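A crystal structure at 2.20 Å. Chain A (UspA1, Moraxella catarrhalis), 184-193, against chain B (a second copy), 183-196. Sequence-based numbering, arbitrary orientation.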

# COMPACT_ATOMS: atom_id res chain seq x y z
N GLN A 184 -7.63 -4.37 17.05
CA GLN A 184 -7.75 -3.15 17.82
C GLN A 184 -9.21 -2.75 17.91
O GLN A 184 -9.65 -2.30 18.98
N LEU A 185 -9.95 -2.95 16.82
CA LEU A 185 -11.39 -2.75 16.84
C LEU A 185 -12.06 -3.77 17.75
O LEU A 185 -12.95 -3.44 18.49
N HIS A 186 -11.64 -5.02 17.65
CA HIS A 186 -12.12 -6.08 18.52
C HIS A 186 -11.93 -5.69 19.96
O HIS A 186 -12.87 -5.77 20.72
N ALA A 187 -10.72 -5.27 20.32
CA ALA A 187 -10.45 -4.85 21.71
C ALA A 187 -11.37 -3.74 22.21
O ALA A 187 -11.86 -3.82 23.33
N LEU A 188 -11.59 -2.68 21.42
CA LEU A 188 -12.56 -1.67 21.85
C LEU A 188 -14.01 -2.23 21.94
O LEU A 188 -14.76 -1.86 22.84
N ALA A 189 -14.38 -3.11 20.99
CA ALA A 189 -15.71 -3.68 20.94
C ALA A 189 -16.02 -4.57 22.16
O ALA A 189 -17.19 -4.62 22.56
N THR A 190 -15.00 -5.23 22.73
CA THR A 190 -15.19 -6.08 23.93
C THR A 190 -15.66 -5.21 25.10
O THR A 190 -16.52 -5.62 25.89
N VAL A 191 -15.11 -4.00 25.19
CA VAL A 191 -15.50 -3.05 26.22
C VAL A 191 -16.90 -2.53 25.95
O VAL A 191 -17.72 -2.42 26.88
N VAL A 192 -17.20 -2.24 24.68
CA VAL A 192 -18.56 -1.78 24.31
C VAL A 192 -19.62 -2.83 24.66
O VAL A 192 -20.66 -2.52 25.24
N ALA A 193 -19.35 -4.08 24.29
CA ALA A 193 -20.20 -5.24 24.70
C ALA A 193 -20.35 -5.37 26.26
O ALA A 193 -21.44 -5.71 26.82
N SER B 183 -16.77 1.74 7.66
CA SER B 183 -18.06 1.14 7.91
C SER B 183 -17.96 0.18 9.09
O SER B 183 -18.94 -0.13 9.73
N GLN B 184 -16.77 -0.29 9.38
CA GLN B 184 -16.61 -1.17 10.53
C GLN B 184 -16.55 -0.35 11.81
O GLN B 184 -17.15 -0.73 12.81
N LEU B 185 -15.87 0.79 11.77
CA LEU B 185 -15.90 1.71 12.89
C LEU B 185 -17.28 2.30 13.06
O LEU B 185 -17.75 2.45 14.18
N HIS B 186 -17.94 2.64 11.96
CA HIS B 186 -19.35 3.11 11.99
C HIS B 186 -20.24 2.10 12.69
O HIS B 186 -21.02 2.49 13.56
N ALA B 187 -20.14 0.83 12.30
CA ALA B 187 -20.98 -0.19 12.91
C ALA B 187 -20.78 -0.25 14.43
O ALA B 187 -21.74 -0.21 15.16
N LEU B 188 -19.53 -0.27 14.90
CA LEU B 188 -19.30 -0.25 16.33
C LEU B 188 -19.83 1.07 16.99
O LEU B 188 -20.37 1.06 18.12
N ALA B 189 -19.67 2.19 16.30
CA ALA B 189 -20.11 3.46 16.82
C ALA B 189 -21.63 3.53 17.01
O ALA B 189 -22.08 4.28 17.88
N THR B 190 -22.40 2.78 16.19
CA THR B 190 -23.86 2.84 16.28
C THR B 190 -24.30 2.24 17.62
O THR B 190 -25.23 2.73 18.27
N VAL B 191 -23.62 1.18 18.02
CA VAL B 191 -23.84 0.52 19.29
C VAL B 191 -23.43 1.42 20.42
O VAL B 191 -24.16 1.53 21.39
N VAL B 192 -22.27 2.08 20.32
CA VAL B 192 -21.82 3.04 21.37
C VAL B 192 -22.83 4.16 21.58
O VAL B 192 -23.19 4.49 22.71
N ALA B 193 -23.27 4.76 20.47
CA ALA B 193 -24.38 5.74 20.47
C ALA B 193 -25.68 5.20 21.15
O ALA B 193 -26.42 5.93 21.87
N GLN B 194 -25.95 3.91 20.92
CA GLN B 194 -27.13 3.31 21.49
C GLN B 194 -26.89 3.12 23.00
O GLN B 194 -27.79 3.41 23.79
N ASN B 195 -25.72 2.65 23.40
CA ASN B 195 -25.39 2.60 24.82
C ASN B 195 -25.51 3.94 25.52
O ASN B 195 -25.94 4.01 26.67
N LYS B 196 -25.09 5.01 24.85
CA LYS B 196 -25.11 6.29 25.47
C LYS B 196 -26.56 6.76 25.72
O LYS B 196 -26.83 7.36 26.76

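What holds these two helices together? They run in nearly the same direction, 22° apart, with their axes approaching to 10.4 Å, burying 400 Å² between the stretches. Most of that area belongs to Val A192, Leu B188 and Leu A185, whose CA-to-CB bonds all point toward the partner helix.

How does Val A192 fit against chain B? Its chi1 is t, and the side chain sits as a knob in a hole formed by Leu B188, Val B191, Val B192 and Asn B195. CG1 of Val A192 lies 3.6 Å from CG1 of Val B191, and CG2 of Val A192 lies 3.5 Å from CG2 of Val B192; both methyls also pack against CD1 of Leu B188, at 3.9 Å from CG1 and 3.8 Å from CG2. Both chain B valines are t.

What receives Leu B188 in return? This leucine, t at chi1 and p at chi2, is a knob among Leu A185, Leu A188, Ala A189 and Val A192. CD1 of Leu B188 is 3.9 Å from CB of Ala A189, and its CD2 is 4.0 Å from CG of Leu A188. The knobs interlock, each forming part of the other's hole.

Where does Leu A185 reach? Leu A185, also t and p, sends CD1 to within 3.7 Å of CD1 of Leu B185 and 3.8 Å of CD2 of Leu B188. CD2 of Leu A185 packs 4.0 Å from CB of Gln B184. Leu B185, again t and p, starts sideways but its end comes nearer.

Is there any polar link? One, and it is weak: ND2 of Asn B195 (chi1 m) donates to the backbone O of Val A192 at 3.3 Å, with an N-H...acceptor angle of 128°. The same ND2 lies 3.7 Å from CG1 of Val A192, bordering the apolar knob.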

# COMPACT_ATOMS: atom_id res chain seq x y z
CB GLN A 184 -6.87 -2.05 17.21
CG GLN A 184 -5.36 -2.48 17.24
CD GLN A 184 -4.47 -1.44 16.64
OE1 GLN A 184 -4.41 -1.31 15.42
NE2 GLN A 184 -3.83 -0.61 17.50
CB LEU A 185 -12.00 -2.78 15.42
CG LEU A 185 -13.44 -2.25 15.34
CD1 LEU A 185 -13.50 -0.71 15.57
CD2 LEU A 185 -14.11 -2.63 14.04
CB HIS A 186 -11.40 -7.41 18.29
CG HIS A 186 -11.95 -8.54 19.11
ND1 HIS A 186 -12.96 -9.37 18.65
CD2 HIS A 186 -11.62 -8.99 20.35
CE1 HIS A 186 -13.23 -10.28 19.58
NE2 HIS A 186 -12.43 -10.07 20.62
CB ALA A 187 -8.96 -4.46 21.89
CB LEU A 188 -12.55 -0.45 20.91
CG LEU A 188 -13.50 0.67 21.32
CD1 LEU A 188 -13.22 1.11 22.78
CD2 LEU A 188 -13.46 1.87 20.34
CB ALA A 189 -15.93 -4.46 19.67
CB THR A 190 -13.92 -6.94 24.39
OG1 THR A 190 -12.86 -6.06 24.81
CG2 THR A 190 -13.41 -7.87 23.30
CB VAL A 191 -14.53 -1.87 26.27
CG1 VAL A 191 -15.01 -0.85 27.27
CG2 VAL A 191 -13.13 -2.39 26.59
CB VAL A 192 -18.66 -1.41 22.80
CG1 VAL A 192 -20.15 -1.15 22.34
CG2 VAL A 192 -17.79 -0.29 22.48
CB ALA A 193 -19.60 -6.49 24.11
CB SER B 183 -18.57 0.41 6.67
OG SER B 183 -17.94 -0.87 6.50
CB GLN B 184 -15.41 -2.07 10.34
CG GLN B 184 -15.58 -2.94 9.09
CD GLN B 184 -14.47 -3.89 8.92
OE1 GLN B 184 -13.39 -3.48 8.45
NE2 GLN B 184 -14.65 -5.16 9.36
CB LEU B 185 -14.86 2.81 12.73
CG LEU B 185 -14.63 3.74 13.96
CD1 LEU B 185 -13.81 2.96 14.97
CD2 LEU B 185 -13.87 4.97 13.60
CB HIS B 186 -19.91 3.36 10.59
CG HIS B 186 -21.29 3.95 10.60
ND1 HIS B 186 -21.53 5.31 10.56
CD2 HIS B 186 -22.51 3.36 10.66
CE1 HIS B 186 -22.83 5.53 10.60
NE2 HIS B 186 -23.45 4.36 10.68
CB ALA B 187 -20.83 -1.62 12.23
CB LEU B 188 -17.81 -0.46 16.65
CG LEU B 188 -17.48 -0.44 18.15
CD1 LEU B 188 -18.37 -1.48 18.87
CD2 LEU B 188 -15.96 -0.61 18.48
CB ALA B 189 -19.65 4.60 15.91
CB THR B 190 -24.64 2.10 15.12
OG1 THR B 190 -24.31 0.69 15.12
CG2 THR B 190 -24.35 2.72 13.74
CB VAL B 191 -23.04 -0.78 19.40
CG1 VAL B 191 -23.33 -1.43 20.72
CG2 VAL B 191 -23.44 -1.71 18.26
CB VAL B 192 -20.43 3.63 21.05
CG1 VAL B 192 -20.00 4.77 22.05
CG2 VAL B 192 -19.41 2.52 21.04
CB ALA B 193 -24.66 6.12 19.05
CB GLN B 194 -27.48 1.98 20.79
CG GLN B 194 -28.79 1.32 21.27
CD GLN B 194 -30.01 2.23 20.98
OE1 GLN B 194 -30.31 2.52 19.79
NE2 GLN B 194 -30.71 2.69 22.05
CB ASN B 195 -23.98 2.07 25.03
CG ASN B 195 -23.92 0.57 24.86
OD1 ASN B 195 -24.96 -0.06 24.77
ND2 ASN B 195 -22.71 -0.01 24.79
CB LYS B 196 -24.36 7.28 24.61
CG LYS B 196 -24.37 8.68 25.12
CD LYS B 196 -23.40 9.49 24.30
CE LYS B 196 -23.67 10.98 24.47
NZ LYS B 196 -23.02 11.38 25.73